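Local coordinates for protein chitinase (Chromobacterium violaceum, PDB 4TXG) that probably hydrolyses chitin as a family 18 glycoside hydrolase, using a TIM-barrel catalytic domain joined to accessory carbohydrate-binding and C-terminal β-sheet regions, at residues T430-N435 against V758-I763; G665-D670 against P674-L679; N404-P409 against L422-V427. All coordinates share one frame; numbering follows the deposited sequence.

Contact 1: T430-N435 against V758-I763; sequences TPQYGN and VYYLPI
The carbonyl oxygen of Tyr760 accepts a hydrogen bond from Arg378 NH2 and also lies against the Tyr433 ring, with Tyr433 CZ 3.5 Å from Tyr760 O. This is an interface between two domains: 430-435 belongs to the long connection that follows barrel strand 391-395 of the TIM barrel, while 758-763 links strands 752-758 and 767-773 of the C-terminal β-sheet region. A short 3-10 turn at 431-433, closed by a 3.1 Å bond from Tyr433 N to Thr430 O, presents Gln432 and Tyr433 as consecutive contact residues. The aliphatic part of Gln432 lies over one face of the Tyr760 ring. Its CB sits nearly above the centre, 3.5 Å from the Tyr760 centroid and 13° off the ring normal, a CH-pi contact. Gln432 CG follows CB over the phenol end, 3.6 Å from Tyr760 CZ, and the bend at chi2 (99°) turns the amide, its plane 62° from the ring. Gln432 O lies near Tyr760 CG, at the CB end of the ring, and is bonded to Asn706 ND2, so the backbone at this turn is anchored to the C-terminal region as well. Tyr433 crosses Tyr760 at a slant, its CG anti to the carbonyl carbon, and the ring reaches past Tyr760 CB towards Leu761. Leu761, itself backed by Trp443 of helix 441-448, crosses that ring at about a right angle and brings its CD2 methyl within 3.6 Å of Tyr433 CE2.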
loop_
_atom_site.group_PDB
_atom_site.type_symbol
_atom_site.label_atom_id
_atom_site.label_comp_id
_atom_site.label_asym_id
_atom_site.label_seq_id
_atom_site.Cartn_x
_atom_site.Cartn_y
_atom_site.Cartn_z
ATOM N N THR A 430 2.232 -4.662 -27.331
ATOM C CA THR A 430 2.044 -6.116 -27.381
ATOM C C THR A 430 0.547 -6.414 -27.275
ATOM O O THR A 430 -0.124 -5.981 -26.335
ATOM C CB THR A 430 2.863 -6.857 -26.283
ATOM O OG1 THR A 430 2.632 -8.271 -26.375
ATOM C CG2 THR A 430 2.505 -6.372 -24.892
ATOM N N PRO A 431 0.011 -7.123 -28.275
ATOM C CA PRO A 431 -1.433 -7.359 -28.386
ATOM C C PRO A 431 -2.048 -7.963 -27.127
ATOM O O PRO A 431 -3.151 -7.564 -26.760
ATOM C CB PRO A 431 -1.544 -8.349 -29.551
ATOM C CG PRO A 431 -0.301 -8.143 -30.353
ATOM C CD PRO A 431 0.769 -7.742 -29.380
ATOM N N GLN A 432 -1.342 -8.898 -26.491
ATOM C CA GLN A 432 -1.859 -9.607 -25.319
ATOM C C GLN A 432 -2.212 -8.687 -24.146
ATOM O O GLN A 432 -3.031 -9.045 -23.305
ATOM C CB GLN A 432 -0.844 -10.647 -24.838
ATOM C CG GLN A 432 -0.563 -11.780 -25.825
ATOM C CD GLN A 432 0.714 -11.562 -26.611
ATOM O OE1 GLN A 432 0.971 -10.466 -27.118
ATOM N NE2 GLN A 432 1.532 -12.606 -26.705
ATOM N N TYR A 433 -1.584 -7.518 -24.069
ATOM C CA TYR A 433 -1.823 -6.628 -22.934
ATOM C C TYR A 433 -3.056 -5.738 -23.129
ATOM O O TYR A 433 -3.455 -5.014 -22.220
ATOM C CB TYR A 433 -0.592 -5.773 -22.666
ATOM C CG TYR A 433 0.458 -6.451 -21.807
ATOM C CD1 TYR A 433 0.880 -7.748 -22.072
ATOM C CD2 TYR A 433 1.040 -5.783 -20.737
ATOM C CE1 TYR A 433 1.852 -8.363 -21.284
ATOM C CE2 TYR A 433 2.013 -6.395 -19.951
ATOM C CZ TYR A 433 2.408 -7.675 -20.224
ATOM O OH TYR A 433 3.379 -8.261 -19.438
ATOM N N GLY A 434 -3.666 -5.812 -24.308
ATOM C CA GLY A 434 -4.938 -5.148 -24.554
ATOM C C GLY A 434 -4.953 -3.654 -24.271
ATOM O O GLY A 434 -5.957 -3.117 -23.795
ATOM N N ASN A 435 -3.836 -3.000 -24.568
ATOM C CA ASN A 435 -3.632 -1.568 -24.325
ATOM C C ASN A 435 -3.928 -1.106 -22.903
ATOM O O ASN A 435 -4.390 0.017 -22.679
ATOM C CB ASN A 435 -4.450 -0.749 -25.303
ATOM C CG ASN A 435 -3.843 -0.758 -26.685
ATOM O OD1 ASN A 435 -4.283 -1.506 -27.550
ATOM N ND2 ASN A 435 -2.789 0.045 -26.887
ATOM N N VAL A 758 -4.403 -18.716 -18.222
ATOM C CA VAL A 758 -3.379 -17.755 -18.627
ATOM C C VAL A 758 -3.983 -16.367 -18.651
ATOM O O VAL A 758 -5.070 -16.169 -19.200
ATOM C CB VAL A 758 -2.789 -18.060 -20.021
ATOM C CG1 VAL A 758 -1.781 -16.994 -20.422
ATOM C CG2 VAL A 758 -2.113 -19.379 -20.020
ATOM N N TYR A 759 -3.297 -15.414 -18.031
ATOM C CA TYR A 759 -3.668 -14.005 -18.143
ATOM C C TYR A 759 -2.386 -13.162 -18.137
ATOM O O TYR A 759 -1.299 -13.693 -17.902
ATOM C CB TYR A 759 -4.631 -13.587 -17.027
ATOM C CG TYR A 759 -4.188 -13.949 -15.625
ATOM C CD1 TYR A 759 -4.456 -15.204 -15.083
ATOM C CD2 TYR A 759 -3.532 -13.022 -14.831
ATOM C CE1 TYR A 759 -4.052 -15.534 -13.792
ATOM C CE2 TYR A 759 -3.126 -13.343 -13.547
ATOM C CZ TYR A 759 -3.387 -14.601 -13.034
ATOM O OH TYR A 759 -2.988 -14.906 -11.753
ATOM N N TYR A 760 -2.502 -11.862 -18.402
ATOM C CA TYR A 760 -1.323 -11.108 -18.828
ATOM C C TYR A 760 -0.825 -10.006 -17.904
ATOM O O TYR A 760 0.307 -9.547 -18.066
ATOM C CB TYR A 760 -1.577 -10.531 -20.221
ATOM C CG TYR A 760 -1.556 -11.641 -21.227
ATOM C CD1 TYR A 760 -0.347 -12.155 -21.680
ATOM C CD2 TYR A 760 -2.733 -12.232 -21.668
ATOM C CE1 TYR A 760 -0.307 -13.196 -22.574
ATOM C CE2 TYR A 760 -2.699 -13.286 -22.571
ATOM C CZ TYR A 760 -1.481 -13.757 -23.017
ATOM O OH TYR A 760 -1.422 -14.795 -23.918
ATOM N N LEU A 761 -1.642 -9.591 -16.941
ATOM C CA LEU A 761 -1.172 -8.707 -15.876
ATOM C C LEU A 761 -1.650 -9.257 -14.536
ATOM O O LEU A 761 -2.628 -10.013 -14.488
ATOM C CB LEU A 761 -1.659 -7.268 -16.083
ATOM C CG LEU A 761 -0.919 -6.462 -17.164
ATOM C CD1 LEU A 761 -1.664 -5.165 -17.492
ATOM C CD2 LEU A 761 0.508 -6.162 -16.734
ATOM N N PRO A 762 -0.970 -8.882 -13.439
ATOM C CA PRO A 762 -1.322 -9.478 -12.145
ATOM C C PRO A 762 -2.759 -9.229 -11.695
ATOM O O PRO A 762 -3.361 -8.198 -12.023
ATOM C CB PRO A 762 -0.334 -8.810 -11.184
ATOM C CG PRO A 762 0.887 -8.562 -12.051
ATOM C CD PRO A 762 0.282 -8.105 -13.364
ATOM N N ILE A 763 -3.292 -10.200 -10.948
ATOM C CA ILE A 763 -4.588 -10.083 -10.287
ATOM C C ILE A 763 -4.479 -10.561 -8.846
ATOM O O ILE A 763 -3.573 -11.331 -8.500
ATOM C CB ILE A 763 -5.692 -10.924 -10.992
ATOM C CG1 ILE A 763 -5.402 -12.414 -10.811
ATOM C CG2 ILE A 763 -5.814 -10.546 -12.483
ATOM C CD1 ILE A 763 -6.462 -13.338 -11.398
#

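Contact 2: G665-D670 against P674-L679; sequences GFKLGD and PINPKL
Phe666 and Pro677 make the core of this contact: Pro677 CB rests on one face of the Phe666 ring, 3.6 Å from its centroid and 16° off the normal, a CH-pi contact displaced towards the CZ rim. Pro677 CG follows it over the same rim. A second apolar neighbour meets the ring at its edge, near its plane, where the Ile675 CG2 methyl comes 3.7 Å from Phe666 CE1. Phe666 CG stands anti to its own carbonyl carbon (chi1 -74°), and from there the ring swings across to the proline and isoleucine. Polar groups complete the contact through water. One water accepts from Lys667 N at 3.1 Å and donates to Asn676 OD1, also at 3.1 Å. A second water accepts from Lys667 NZ at 3.0 Å and lies within hydrogen-bonding distance of Pro674 O (2.8 Å) and Asn676 OD1. The extended Lys667 chain thus reaches the neighbouring segment by a bridge, Lys667 NZ itself staying 3.9 Å from Asn676 OD1. In Asn676, chi1 68° puts CG between the backbone N and the carbonyl carbon, and the amide's turn about CB-CG then directs OD1 to the waters. Further out, Gly665, with positive phi, is the first residue after strand 659-664, and a cis peptide bond precedes Pro674. The contact lies across the base of the loop joining antiparallel strands 659-664 and 678-683, a β-hairpin in which Lys678 pairs with Gly664. On the far flank, Pro677 and Leu679 pair with Val757 and Leu755 of strand 752-758.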
loop_
_atom_site.group_PDB
_atom_site.type_symbol
_atom_site.label_atom_id
_atom_site.label_comp_id
_atom_site.label_asym_id
_atom_site.label_seq_id
_atom_site.Cartn_x
_atom_site.Cartn_y
_atom_site.Cartn_z
ATOM N N GLY A 665 0.561 -22.978 -8.085
ATOM C CA GLY A 665 1.565 -23.442 -9.028
ATOM C C GLY A 665 2.181 -22.311 -9.834
ATOM O O GLY A 665 2.484 -22.465 -11.022
ATOM N N PHE A 666 2.370 -21.166 -9.187
ATOM C CA PHE A 666 3.043 -20.035 -9.829
ATOM C C PHE A 666 4.538 -20.311 -9.962
ATOM O O PHE A 666 5.149 -20.871 -9.054
ATOM C CB PHE A 666 2.838 -18.748 -9.024
ATOM C CG PHE A 666 1.460 -18.152 -9.144
ATOM C CD1 PHE A 666 1.174 -17.227 -10.143
ATOM C CD2 PHE A 666 0.452 -18.504 -8.252
ATOM C CE1 PHE A 666 -0.091 -16.656 -10.252
ATOM C CE2 PHE A 666 -0.818 -17.934 -8.355
ATOM C CZ PHE A 666 -1.089 -17.015 -9.358
ATOM N N LYS A 667 5.132 -19.920 -11.087
ATOM C CA LYS A 667 6.582 -19.962 -11.208
ATOM C C LYS A 667 7.196 -18.788 -10.443
ATOM O O LYS A 667 6.480 -17.888 -9.988
ATOM C CB LYS A 667 7.017 -19.912 -12.677
ATOM C CG LYS A 667 6.511 -21.048 -13.543
ATOM C CD LYS A 667 6.809 -20.726 -15.001
ATOM C CE LYS A 667 6.031 -21.596 -15.963
ATOM N NZ LYS A 667 6.090 -21.032 -17.342
ATOM N N LEU A 668 8.518 -18.808 -10.293
ATOM C CA LEU A 668 9.232 -17.638 -9.797
ATOM C C LEU A 668 8.885 -16.453 -10.690
ATOM O O LEU A 668 8.667 -16.617 -11.892
ATOM C CB LEU A 668 10.742 -17.876 -9.774
ATOM C CG LEU A 668 11.224 -18.980 -8.831
ATOM C CD1 LEU A 668 12.741 -18.978 -8.743
ATOM C CD2 LEU A 668 10.613 -18.811 -7.450
ATOM N N GLY A 669 8.839 -15.265 -10.099
ATOM C CA GLY A 669 8.325 -14.099 -10.784
ATOM C C GLY A 669 8.916 -13.776 -12.137
ATOM O O GLY A 669 8.183 -13.393 -13.055
ATOM N N ASP A 670 10.229 -13.925 -12.282
ATOM C CA ASP A 670 10.874 -13.552 -13.541
ATOM C C ASP A 670 10.474 -14.501 -14.677
ATOM O O ASP A 670 10.700 -14.197 -15.856
ATOM C CB ASP A 670 12.398 -13.539 -13.395
ATOM C CG ASP A 670 12.933 -12.266 -12.731
ATOM O OD1 ASP A 670 12.220 -11.245 -12.659
ATOM O OD2 ASP A 670 14.110 -12.292 -12.313
ATOM N N PRO A 674 3.731 -15.390 -19.795
ATOM C CA PRO A 674 2.563 -14.757 -19.188
ATOM C C PRO A 674 2.286 -15.413 -17.847
ATOM O O PRO A 674 3.015 -16.322 -17.440
ATOM C CB PRO A 674 1.449 -15.047 -20.196
ATOM C CG PRO A 674 1.845 -16.347 -20.796
ATOM C CD PRO A 674 3.348 -16.269 -20.916
ATOM N N ILE A 675 1.252 -14.957 -17.161
ATOM C CA ILE A 675 0.933 -15.493 -15.850
ATOM C C ILE A 675 0.064 -16.731 -16.026
ATOM O O ILE A 675 -1.090 -16.627 -16.446
ATOM C CB ILE A 675 0.234 -14.424 -14.988
ATOM C CG1 ILE A 675 1.114 -13.175 -14.933
ATOM C CG2 ILE A 675 -0.015 -14.948 -13.572
ATOM C CD1 ILE A 675 0.543 -12.005 -14.106
ATOM N N ASN A 676 0.610 -17.911 -15.732
ATOM C CA ASN A 676 -0.150 -19.129 -15.997
ATOM C C ASN A 676 -0.172 -20.119 -14.828
ATOM O O ASN A 676 0.427 -21.202 -14.876
ATOM C CB ASN A 676 0.359 -19.809 -17.275
ATOM C CG ASN A 676 1.744 -20.362 -17.132
ATOM O OD1 ASN A 676 2.560 -19.834 -16.378
ATOM N ND2 ASN A 676 2.015 -21.463 -17.836
ATOM N N PRO A 677 -0.892 -19.747 -13.767
ATOM C CA PRO A 677 -1.089 -20.645 -12.631
ATOM C C PRO A 677 -2.087 -21.740 -12.956
ATOM O O PRO A 677 -2.752 -21.707 -13.989
ATOM C CB PRO A 677 -1.651 -19.721 -11.558
ATOM C CG PRO A 677 -2.447 -18.708 -12.360
ATOM C CD PRO A 677 -1.572 -18.449 -13.566
ATOM N N LYS A 678 -2.190 -22.705 -12.058
ATOM C CA LYS A 678 -3.186 -23.755 -12.173
ATOM C C LYS A 678 -4.395 -23.410 -11.308
ATOM O O LYS A 678 -4.238 -23.038 -10.145
ATOM C CB LYS A 678 -2.575 -25.090 -11.743
ATOM C CG LYS A 678 -3.409 -26.311 -12.048
ATOM C CD LYS A 678 -2.629 -27.574 -11.709
ATOM C CE LYS A 678 -1.335 -27.653 -12.506
ATOM N NZ LYS A 678 -0.411 -28.676 -11.943
ATOM N N LEU A 679 -5.593 -23.518 -11.875
ATOM C CA LEU A 679 -6.825 -23.367 -11.099
ATOM C C LEU A 679 -7.286 -24.729 -10.582
ATOM O O LEU A 679 -7.493 -25.660 -11.363
ATOM C CB LEU A 679 -7.924 -22.717 -11.943
ATOM C CG LEU A 679 -9.331 -22.630 -11.335
ATOM C CD1 LEU A 679 -9.352 -21.753 -10.089
ATOM C CD2 LEU A 679 -10.342 -22.134 -12.374
HETATM O O HOH W 1 3.400 -19.050 -13.470
HETATM O O HOH W 2 4.727 -18.491 -17.988
#

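Contact 3: N404-P409 against L422-V427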
loop_
_atom_site.group_PDB
_atom_site.type_symbol
_atom_site.label_atom_id
_atom_site.label_comp_id
_atom_site.label_asym_id
_atom_site.label_seq_id
_atom_site.Cartn_x
_atom_site.Cartn_y
_atom_site.Cartn_z
ATOM N N ASN A 404 15.896 5.342 -11.891
ATOM C CA ASN A 404 16.117 5.101 -13.318
ATOM C C ASN A 404 15.895 6.355 -14.155
ATOM O O ASN A 404 15.578 7.420 -13.632
ATOM C CB ASN A 404 15.258 3.934 -13.827
ATOM C CG ASN A 404 13.765 4.213 -13.770
ATOM O OD1 ASN A 404 13.297 5.252 -14.215
ATOM N ND2 ASN A 404 13.009 3.261 -13.223
ATOM N N ARG A 405 16.067 6.217 -15.463
ATOM C CA ARG A 405 16.159 7.367 -16.347
ATOM C C ARG A 405 14.819 7.900 -16.856
ATOM O O ARG A 405 14.790 8.919 -17.540
ATOM C CB ARG A 405 17.021 7.006 -17.555
ATOM C CG ARG A 405 16.323 6.043 -18.527
ATOM C CD ARG A 405 17.313 5.544 -19.577
ATOM N NE ARG A 405 16.695 4.629 -20.539
ATOM C CZ ARG A 405 16.574 3.320 -20.341
ATOM N NH1 ARG A 405 17.003 2.767 -19.213
ATOM N NH2 ARG A 405 16.010 2.559 -21.267
ATOM N N PHE A 406 13.721 7.217 -16.550
ATOM C CA PHE A 406 12.439 7.577 -17.146
ATOM C C PHE A 406 11.763 8.695 -16.362
ATOM O O PHE A 406 11.249 8.483 -15.267
ATOM C CB PHE A 406 11.535 6.347 -17.240
ATOM C CG PHE A 406 12.113 5.247 -18.080
ATOM C CD1 PHE A 406 12.187 5.378 -19.460
ATOM C CD2 PHE A 406 12.597 4.089 -17.494
ATOM C CE1 PHE A 406 12.728 4.363 -20.237
ATOM C CE2 PHE A 406 13.137 3.073 -18.271
ATOM C CZ PHE A 406 13.204 3.220 -19.637
ATOM N N VAL A 407 11.787 9.894 -16.935
ATOM C CA VAL A 407 11.287 11.081 -16.260
ATOM C C VAL A 407 9.769 11.168 -16.353
ATOM O O VAL A 407 9.212 11.188 -17.446
ATOM C CB VAL A 407 11.904 12.351 -16.858
ATOM C CG1 VAL A 407 11.396 13.578 -16.115
ATOM C CG2 VAL A 407 13.439 12.273 -16.820
ATOM N N GLY A 408 9.094 11.249 -15.210
ATOM C CA GLY A 408 7.647 11.266 -15.229
ATOM C C GLY A 408 7.047 11.398 -13.846
ATOM O O GLY A 408 7.782 11.495 -12.861
ATOM N N PRO A 409 5.706 11.395 -13.764
ATOM C CA PRO A 409 5.023 11.621 -12.486
ATOM C C PRO A 409 5.331 10.541 -11.466
ATOM O O PRO A 409 5.464 9.356 -11.799
ATOM C CB PRO A 409 3.532 11.592 -12.851
ATOM C CG PRO A 409 3.470 11.618 -14.348
ATOM C CD PRO A 409 4.763 11.046 -14.839
ATOM N N LEU A 422 6.972 2.151 -19.893
ATOM C CA LEU A 422 6.115 1.136 -20.497
ATOM C C LEU A 422 6.357 1.026 -22.000
ATOM O O LEU A 422 6.366 -0.076 -22.546
ATOM C CB LEU A 422 4.639 1.443 -20.207
ATOM C CG LEU A 422 4.270 1.352 -18.724
ATOM C CD1 LEU A 422 2.752 1.471 -18.545
ATOM C CD2 LEU A 422 4.771 0.057 -18.126
ATOM N N ALA A 423 6.575 2.157 -22.668
ATOM C CA ALA A 423 6.867 2.137 -24.096
ATOM C C ALA A 423 8.193 1.423 -24.363
ATOM O O ALA A 423 8.318 0.654 -25.323
ATOM C CB ALA A 423 6.899 3.556 -24.660
ATOM N N PHE A 424 9.175 1.657 -23.505
ATOM C CA PHE A 424 10.488 1.054 -23.712
ATOM C C PHE A 424 10.417 -0.470 -23.609
ATOM O O PHE A 424 11.156 -1.180 -24.305
ATOM C CB PHE A 424 11.495 1.606 -22.707
ATOM C CG PHE A 424 12.901 1.133 -22.944
ATOM C CD1 PHE A 424 13.626 1.617 -24.016
ATOM C CD2 PHE A 424 13.492 0.220 -22.090
ATOM C CE1 PHE A 424 14.923 1.189 -24.241
ATOM C CE2 PHE A 424 14.794 -0.214 -22.315
ATOM C CZ PHE A 424 15.498 0.276 -23.386
ATOM N N TRP A 425 9.522 -0.969 -22.757
ATOM C CA TRP A 425 9.368 -2.421 -22.589
ATOM C C TRP A 425 8.314 -3.025 -23.511
ATOM O O TRP A 425 7.975 -4.202 -23.365
ATOM C CB TRP A 425 9.006 -2.780 -21.145
ATOM C CG TRP A 425 9.945 -2.271 -20.097
ATOM C CD1 TRP A 425 9.607 -1.556 -18.983
ATOM C CD2 TRP A 425 11.372 -2.422 -20.058
ATOM N NE1 TRP A 425 10.730 -1.259 -18.253
ATOM C CE2 TRP A 425 11.825 -1.774 -18.891
ATOM C CE3 TRP A 425 12.307 -3.039 -20.892
ATOM C CZ2 TRP A 425 13.172 -1.727 -18.542
ATOM C CZ3 TRP A 425 13.645 -2.995 -20.541
ATOM C CH2 TRP A 425 14.065 -2.339 -19.377
ATOM N N ASN A 426 7.796 -2.213 -24.433
ATOM C CA ASN A 426 6.834 -2.638 -25.457
ATOM C C ASN A 426 5.470 -3.040 -24.894
ATOM O O ASN A 426 4.748 -3.828 -25.499
ATOM C CB ASN A 426 7.398 -3.808 -26.278
ATOM C CG ASN A 426 6.781 -3.903 -27.652
ATOM O OD1 ASN A 426 6.628 -2.899 -28.339
ATOM N ND2 ASN A 426 6.423 -5.119 -28.064
ATOM N N VAL A 427 5.120 -2.480 -23.743
ATOM C CA VAL A 427 3.867 -2.826 -23.079
ATOM C C VAL A 427 2.627 -2.386 -23.865
ATOM O O VAL A 427 1.653 -3.135 -23.962
ATOM C CB VAL A 427 3.850 -2.220 -21.657
ATOM C CG1 VAL A 427 2.455 -2.265 -21.046
ATOM C CG2 VAL A 427 4.861 -2.961 -20.767
#
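Phe406 and Phe424 have the nearest CA atoms of the two segments, 9.5 Å apart, so side chains bridge the gap. On one side an Asx turn folds 404-406, Asn404 OD1 accepting from Phe406 N at 3.1 Å with the donor tilted 23° from the carbonyl plane. On the other, helix 420-424 ends in a Schellman motif: Val427 N bonds to Leu422 O, Asn426 N to Ala423 O, and Asn426 takes the positive phi. Phe424, with CG anti to its backbone N, extends from the last helical turn towards both Arg405 and Phe406. Arg405 NH2 comes down over the middle of the Phe424 ring, 3.2 Å from Phe424 CZ. The guanidinium stands upright on the ring, the two planes 88° apart. Phe406 flanks the pair: its CZ lies over one face of the Arg405 guanidinium, toward the rim, and 3.9 Å from Phe424 CB, the two aromatic planes inclined at 48°. Within this loop of the TIM barrel, the contact is a cation-pi interaction, Arg405 CZ lying 4.5 Å from the Phe424 centroid, so the arginine charge is probably stabilised partly by the ring's electrons.

How the contacts relate
Contacts 1 and 3 share the barrel connection after strand 391-395, their centres about 18 Å apart; they touch where Tyr433 CB packs 3.7 Å from Val427 O, just past the helix end. Contacts 1 and 2, centres about 14 Å apart, are joined more firmly: Tyr759 O probably accepts from Ile675 N at 2.9 Å, and Pro674 CB lies 3.5 Å from Tyr760 CE1, on the opposite side of that ring from Gln432. Arg378 of the barrel touches both. Contacts 2 and 3 stay about 11 Å apart at their nearest atoms. Bound cesium ions lie about 9 Å from the Tyr433 side chain and 8 Å from that of Phe424.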